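Local coordinates for peptide ABC transporter, peptide-binding protein (Thermus thermophilus, PDB 2D5W), which binds oligopeptides, here a pentapeptide, and probably hands them to an ABC transporter for uptake into the cell, at residues 21-26 against 105-110; 164-169 against 190-195. All blocks are in the same frame, centred on the assembly; numbering follows the deposited sequence.

Contact 1. Residues 21-26 against 105-110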
loop_
_atom_site.group_PDB
_atom_site.type_symbol
_atom_site.label_atom_id
_atom_site.label_comp_id
_atom_site.label_asym_id
_atom_site.label_seq_id
_atom_site.Cartn_x
_atom_site.Cartn_y
_atom_site.Cartn_z
ATOM N N GLY A 21 -16.271 -4.018 -0.330
ATOM C CA GLY A 21 -16.460 -5.226 -1.120
ATOM C C GLY A 21 -15.260 -5.719 -1.908
ATOM O O GLY A 21 -15.211 -6.886 -2.299
ATOM N N ASP A 22 -14.300 -4.832 -2.143
ATOM C CA ASP A 22 -13.078 -5.148 -2.896
ATOM C C ASP A 22 -12.088 -5.752 -1.897
ATOM O O ASP A 22 -10.970 -5.256 -1.726
ATOM C CB ASP A 22 -12.548 -3.836 -3.496
ATOM C CG ASP A 22 -11.287 -4.008 -4.319
ATOM O OD1 ASP A 22 -11.160 -5.007 -5.054
ATOM O OD2 ASP A 22 -10.427 -3.104 -4.246
ATOM N N PHE A 23 -12.495 -6.852 -1.263
ATOM C CA PHE A 23 -11.692 -7.463 -0.212
ATOM C C PHE A 23 -10.352 -8.085 -0.568
ATOM O O PHE A 23 -9.555 -8.367 0.325
ATOM C CB PHE A 23 -12.560 -8.421 0.635
ATOM C CG PHE A 23 -13.007 -9.670 -0.075
ATOM C CD1 PHE A 23 -12.155 -10.763 -0.189
ATOM C CD2 PHE A 23 -14.304 -9.779 -0.565
ATOM C CE1 PHE A 23 -12.589 -11.950 -0.776
ATOM C CE2 PHE A 23 -14.747 -10.966 -1.154
ATOM C CZ PHE A 23 -13.886 -12.052 -1.256
ATOM N N LEU A 24 -10.088 -8.294 -1.855
ATOM C CA LEU A 24 -8.786 -8.811 -2.267
ATOM C C LEU A 24 -7.952 -7.630 -2.772
ATOM O O LEU A 24 -6.808 -7.794 -3.189
ATOM C CB LEU A 24 -8.924 -9.874 -3.359
ATOM C CG LEU A 24 -9.536 -11.207 -2.906
ATOM C CD1 LEU A 24 -9.570 -12.171 -4.082
ATOM C CD2 LEU A 24 -8.734 -11.797 -1.753
ATOM N N ARG A 25 -8.541 -6.436 -2.729
ATOM C CA ARG A 25 -7.871 -5.201 -3.132
ATOM C C ARG A 25 -7.391 -5.204 -4.575
ATOM O O ARG A 25 -6.380 -4.571 -4.902
ATOM C CB ARG A 25 -6.695 -4.927 -2.188
ATOM C CG ARG A 25 -7.115 -4.902 -0.724
ATOM C CD ARG A 25 -5.933 -4.808 0.224
ATOM N NE ARG A 25 -6.376 -4.769 1.615
ATOM C CZ ARG A 25 -5.560 -4.695 2.662
ATOM N NH1 ARG A 25 -4.247 -4.656 2.484
ATOM N NH2 ARG A 25 -6.060 -4.656 3.890
ATOM N N VAL A 26 -8.130 -5.886 -5.446
ATOM C CA VAL A 26 -7.742 -5.963 -6.847
ATOM C C VAL A 26 -8.115 -4.715 -7.642
ATOM O O VAL A 26 -7.465 -4.410 -8.641
ATOM C CB VAL A 26 -8.341 -7.212 -7.537
ATOM C CG1 VAL A 26 -7.975 -8.463 -6.747
ATOM C CG2 VAL A 26 -9.845 -7.077 -7.669
ATOM N N ALA A 105 -13.670 -19.944 4.264
ATOM C CA ALA A 105 -13.673 -20.779 3.068
ATOM C C ALA A 105 -14.035 -19.941 1.846
ATOM O O ALA A 105 -13.464 -20.114 0.770
ATOM C CB ALA A 105 -14.665 -21.924 3.234
ATOM N N PHE A 106 -14.992 -19.037 2.019
ATOM C CA PHE A 106 -15.436 -18.166 0.940
ATOM C C PHE A 106 -14.286 -17.278 0.460
ATOM O O PHE A 106 -14.027 -17.182 -0.739
ATOM C CB PHE A 106 -16.616 -17.318 1.423
ATOM C CG PHE A 106 -17.024 -16.249 0.461
ATOM C CD1 PHE A 106 -17.437 -16.571 -0.829
ATOM C CD2 PHE A 106 -16.980 -14.913 0.837
ATOM C CE1 PHE A 106 -17.796 -15.573 -1.731
ATOM C CE2 PHE A 106 -17.337 -13.907 -0.059
ATOM C CZ PHE A 106 -17.744 -14.240 -1.343
ATOM N N TYR A 107 -13.596 -16.641 1.401
ATOM C CA TYR A 107 -12.457 -15.784 1.082
ATOM C C TYR A 107 -11.442 -16.558 0.231
ATOM O O TYR A 107 -10.963 -16.065 -0.795
ATOM C CB TYR A 107 -11.801 -15.317 2.385
ATOM C CG TYR A 107 -10.552 -14.479 2.220
ATOM C CD1 TYR A 107 -10.627 -13.092 2.098
ATOM C CD2 TYR A 107 -9.292 -15.076 2.203
ATOM C CE1 TYR A 107 -9.474 -12.322 1.969
ATOM C CE2 TYR A 107 -8.134 -14.314 2.071
ATOM C CZ TYR A 107 -8.233 -12.941 1.956
ATOM O OH TYR A 107 -7.090 -12.185 1.834
ATOM N N PHE A 108 -11.113 -17.774 0.660
ATOM C CA PHE A 108 -10.155 -18.586 -0.076
ATOM C C PHE A 108 -10.626 -19.005 -1.461
ATOM O O PHE A 108 -9.831 -19.046 -2.401
ATOM C CB PHE A 108 -9.748 -19.817 0.742
ATOM C CG PHE A 108 -8.561 -19.577 1.626
ATOM C CD1 PHE A 108 -8.704 -18.933 2.850
ATOM C CD2 PHE A 108 -7.284 -19.932 1.198
ATOM C CE1 PHE A 108 -7.593 -18.639 3.638
ATOM C CE2 PHE A 108 -6.167 -19.643 1.977
ATOM C CZ PHE A 108 -6.319 -18.996 3.197
ATOM N N GLU A 109 -11.911 -19.304 -1.604
ATOM C CA GLU A 109 -12.422 -19.707 -2.905
ATOM C C GLU A 109 -12.277 -18.573 -3.921
ATOM O O GLU A 109 -11.903 -18.801 -5.072
ATOM C CB GLU A 109 -13.884 -20.125 -2.788
ATOM C CG GLU A 109 -14.458 -20.715 -4.059
ATOM C CD GLU A 109 -15.824 -21.324 -3.836
ATOM O OE1 GLU A 109 -15.904 -22.393 -3.194
ATOM O OE2 GLU A 109 -16.816 -20.729 -4.293
ATOM N N VAL A 110 -12.564 -17.348 -3.496
ATOM C CA VAL A 110 -12.451 -16.203 -4.390
ATOM C C VAL A 110 -10.983 -15.933 -4.737
ATOM O O VAL A 110 -10.644 -15.710 -5.899
ATOM C CB VAL A 110 -13.101 -14.948 -3.758
ATOM C CG1 VAL A 110 -12.931 -13.743 -4.680
ATOM C CG2 VAL A 110 -14.584 -15.212 -3.509
HETATM O O HOH W 1 -7.293 -9.568 1.263
#
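Phe23 reaches from the loop 21-26 against the helix segment 105-110, its ring lying among Phe106, Tyr107 and Val110. The Phe23 and Tyr107 side chains lie alongside and point opposite ways, with planes 33° apart and Phe23 CD1 3.6 Å from Tyr107 CD1. The Phe106 ring is turned more steeply, at 54°, and touches Phe23 CE2 and CZ with its own CE2, 4.1 Å from Phe23 CE2. Val110, one helical turn beyond Phe106, sets its CB 3.9 Å from Phe23 CZ. A flat apolar ring suits this place among helix side chains.

Leu24 follows in the type I turn from Asp22 to Arg25 and forks around the helix surface: CD2 lies 3.8 Å from Tyr107 CE1, while CD1 lies 3.8 Å from Val110 CG1. A branched residue suits this place because each methyl finds a different partner. Met162 of helix 159-173 also packs on Phe23 and Phe106.

The contact packs the loop between strand 7-12 and helix 31-40 onto helix 101-112 of this solute-binding protein; Arg25 of the loop packs on the bound peptide. Apolar packing therefore joins the segments without a direct polar bond, and one water serves both Phe23 O and the hydroxyl that tyrosine adds to its ring, 2.7 Å from Tyr107 OH.

Contact 2. Residues 164-169 against 190-195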
loop_
_atom_site.group_PDB
_atom_site.type_symbol
_atom_site.label_atom_id
_atom_site.label_comp_id
_atom_site.label_asym_id
_atom_site.label_seq_id
_atom_site.Cartn_x
_atom_site.Cartn_y
_atom_site.Cartn_z
ATOM N N PRO A 164 -24.035 -15.705 -2.736
ATOM C CA PRO A 164 -24.987 -15.965 -3.821
ATOM C C PRO A 164 -24.525 -15.402 -5.167
ATOM O O PRO A 164 -24.572 -16.089 -6.188
ATOM C CB PRO A 164 -26.269 -15.313 -3.312
ATOM C CG PRO A 164 -26.167 -15.522 -1.825
ATOM C CD PRO A 164 -24.723 -15.159 -1.552
ATOM N N GLU A 165 -24.073 -14.152 -5.173
ATOM C CA GLU A 165 -23.605 -13.555 -6.415
ATOM C C GLU A 165 -22.345 -14.267 -6.901
ATOM O O GLU A 165 -22.176 -14.491 -8.100
ATOM C CB GLU A 165 -23.317 -12.063 -6.233
ATOM C CG GLU A 165 -22.771 -11.388 -7.488
ATOM C CD GLU A 165 -23.785 -11.310 -8.616
ATOM O OE1 GLU A 165 -23.377 -11.005 -9.757
ATOM O OE2 GLU A 165 -24.986 -11.543 -8.367
ATOM N N TRP A 166 -21.465 -14.629 -5.972
ATOM C CA TRP A 166 -20.234 -15.321 -6.335
ATOM C C TRP A 166 -20.543 -16.620 -7.077
ATOM O O TRP A 166 -19.868 -16.963 -8.046
ATOM C CB TRP A 166 -19.396 -15.615 -5.087
ATOM C CG TRP A 166 -18.192 -16.474 -5.367
ATOM C CD1 TRP A 166 -17.945 -17.724 -4.872
ATOM C CD2 TRP A 166 -17.090 -16.162 -6.234
ATOM N NE1 TRP A 166 -16.762 -18.209 -5.376
ATOM C CE2 TRP A 166 -16.216 -17.273 -6.214
ATOM C CE3 TRP A 166 -16.756 -15.054 -7.024
ATOM C CZ2 TRP A 166 -15.030 -17.308 -6.955
ATOM C CZ3 TRP A 166 -15.574 -15.090 -7.764
ATOM C CH2 TRP A 166 -14.726 -16.211 -7.721
ATOM N N GLU A 167 -21.564 -17.344 -6.628
ATOM C CA GLU A 167 -21.925 -18.594 -7.290
ATOM C C GLU A 167 -22.318 -18.323 -8.739
ATOM O O GLU A 167 -21.989 -19.100 -9.639
ATOM C CB GLU A 167 -23.075 -19.283 -6.552
ATOM C CG GLU A 167 -22.701 -19.810 -5.174
ATOM C CD GLU A 167 -21.525 -20.767 -5.214
ATOM O OE1 GLU A 167 -21.555 -21.714 -6.030
ATOM O OE2 GLU A 167 -20.573 -20.576 -4.429
ATOM N N ARG A 168 -23.016 -17.215 -8.968
ATOM C CA ARG A 168 -23.418 -16.856 -10.320
ATOM C C ARG A 168 -22.189 -16.478 -11.142
ATOM O O ARG A 168 -22.083 -16.833 -12.317
ATOM C CB ARG A 168 -24.414 -15.694 -10.296
ATOM C CG ARG A 168 -25.789 -16.076 -9.758
ATOM C CD ARG A 168 -26.800 -14.960 -9.970
ATOM N NE ARG A 168 -26.652 -13.873 -9.006
ATOM C CZ ARG A 168 -27.075 -13.925 -7.747
ATOM N NH1 ARG A 168 -27.680 -15.015 -7.294
ATOM N NH2 ARG A 168 -26.897 -12.887 -6.940
ATOM N N VAL A 169 -21.259 -15.762 -10.517
ATOM C CA VAL A 169 -20.033 -15.349 -11.189
ATOM C C VAL A 169 -19.214 -16.578 -11.577
ATOM O O VAL A 169 -18.704 -16.659 -12.693
ATOM C CB VAL A 169 -19.195 -14.412 -10.281
ATOM C CG1 VAL A 169 -17.837 -14.125 -10.918
ATOM C CG2 VAL A 169 -19.957 -13.110 -10.054
ATOM N N ARG A 190 -14.011 -8.140 -11.770
ATOM C CA ARG A 190 -14.062 -6.760 -11.285
ATOM C C ARG A 190 -15.508 -6.386 -10.979
ATOM O O ARG A 190 -15.800 -5.783 -9.945
ATOM C CB ARG A 190 -13.511 -5.771 -12.323
ATOM C CG ARG A 190 -12.028 -5.892 -12.609
ATOM C CD ARG A 190 -11.555 -4.818 -13.590
ATOM N NE ARG A 190 -11.359 -3.509 -12.964
ATOM C CZ ARG A 190 -12.198 -2.481 -13.059
ATOM N NH1 ARG A 190 -13.322 -2.586 -13.759
ATOM N NH2 ARG A 190 -11.903 -1.333 -12.461
ATOM N N ASN A 191 -16.415 -6.748 -11.883
ATOM C CA ASN A 191 -17.824 -6.424 -11.702
ATOM C C ASN A 191 -18.412 -7.071 -10.456
ATOM O O ASN A 191 -19.313 -6.514 -9.834
ATOM C CB ASN A 191 -18.632 -6.813 -12.944
ATOM C CG ASN A 191 -18.329 -5.920 -14.135
ATOM O OD1 ASN A 191 -17.765 -4.837 -13.982
ATOM N ND2 ASN A 191 -18.716 -6.365 -15.325
ATOM N N PHE A 192 -17.900 -8.241 -10.090
ATOM C CA PHE A 192 -18.364 -8.928 -8.890
ATOM C C PHE A 192 -18.105 -8.031 -7.677
ATOM O O PHE A 192 -19.018 -7.727 -6.909
ATOM C CB PHE A 192 -17.625 -10.261 -8.731
ATOM C CG PHE A 192 -17.772 -10.883 -7.369
ATOM C CD1 PHE A 192 -19.024 -11.241 -6.877
ATOM C CD2 PHE A 192 -16.653 -11.111 -6.579
ATOM C CE1 PHE A 192 -19.155 -11.817 -5.612
ATOM C CE2 PHE A 192 -16.773 -11.684 -5.319
ATOM C CZ PHE A 192 -18.027 -12.037 -4.835
ATOM N N PHE A 193 -16.860 -7.598 -7.507
ATOM C CA PHE A 193 -16.520 -6.742 -6.375
ATOM C C PHE A 193 -17.239 -5.396 -6.435
ATOM O O PHE A 193 -17.695 -4.886 -5.410
ATOM C CB PHE A 193 -15.005 -6.524 -6.314
ATOM C CG PHE A 193 -14.219 -7.792 -6.129
ATOM C CD1 PHE A 193 -14.338 -8.539 -4.959
ATOM C CD2 PHE A 193 -13.379 -8.254 -7.136
ATOM C CE1 PHE A 193 -13.631 -9.733 -4.795
ATOM C CE2 PHE A 193 -12.669 -9.445 -6.984
ATOM C CZ PHE A 193 -12.797 -10.186 -5.811
ATOM N N LEU A 194 -17.361 -4.827 -7.631
ATOM C CA LEU A 194 -18.019 -3.530 -7.778
ATOM C C LEU A 194 -19.468 -3.516 -7.300
ATOM O O LEU A 194 -19.953 -2.490 -6.828
ATOM C CB LEU A 194 -17.938 -3.051 -9.231
ATOM C CG LEU A 194 -16.535 -2.632 -9.682
ATOM C CD1 LEU A 194 -16.533 -2.350 -11.175
ATOM C CD2 LEU A 194 -16.086 -1.400 -8.898
ATOM N N LYS A 195 -20.165 -4.642 -7.416
ATOM C CA LYS A 195 -21.549 -4.703 -6.958
ATOM C C LYS A 195 -21.642 -4.463 -5.453
ATOM O O LYS A 195 -22.696 -4.095 -4.934
ATOM C CB LYS A 195 -22.166 -6.065 -7.293
ATOM C CG LYS A 195 -22.572 -6.221 -8.747
ATOM C CD LYS A 195 -23.291 -7.540 -8.978
ATOM C CE LYS A 195 -23.737 -7.671 -10.425
ATOM N NZ LYS A 195 -22.591 -7.573 -11.373
HETATM O O HOH W 2 -21.103 -9.711 -10.550
#
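Segments 164-169 and 190-194 are helical and run nearly antiparallel, their axes 10.5 Å apart at closest approach with 166° between their directions. Phe192 fills the space between them. Its CG stands anti to the backbone N (chi1 166°), and the ring meets three residues of the facing helix in different ways. Trp166 CE3 sits over one ring face, offset toward the rim and 3.8 Å from Phe192 CE2, the two ring planes being 51° apart. Glu165 CG comes at the edge of the ring, in its plane, 3.8 Å from Phe192 CD1. Val169 CG2 approaches the same CD1 obliquely, also at 3.8 Å.

This is a helical hairpin, formed by helices 159-173 and 182-194, and its buried side rests on helix 101-112: Phe106 packs on Phe192 and meets Trp166 edge-to-face. The indole nitrogen of Trp166 is hydrogen-bonded to Glu109 of that helix, which satisfies the polar atom of an otherwise apolar side chain.

Toward solvent the character changes to charge. Glu165 combines an aliphatic stem suited to the ring edge with a carboxylate that serves two cations. Arg168, one turn on, grips OE2 side-on with both NE and NH2; NH2 is 2.7 Å from Glu165 OE2 and meets it nearly along its C-O axis, whereas NE comes from above the carboxylate plane. Lys195 crosses Glu165 at about a right angle, its NZ forming a long salt bridge to Glu165 OE1 at 3.9 Å. A water closes that gap, donating to Glu165 OE1 and accepting from Lys195 NZ.

Overall arrangement
From the N terminus, the chain leaves strand 7-12 and enters the loop that holds 21-26; contact 1 closes when helix 101-112 returns to it, 79 residues later, after helix 31-40 and the strands up to 78-86. Contact 2 opens only afterwards and closes a much shorter excursion, from helix 159-173 to helix 182-194. The two are therefore in series, neither nested nor crossed, yet their centres lie 11 Å apart. They meet directly: Gly21 O packs against Phe193 CD1 at 3.3 Å. The early loop, helix 101-112 and the pair 159-173/182-194 all touch one another, and the contacts together join three parts of the chain on one side of its centre.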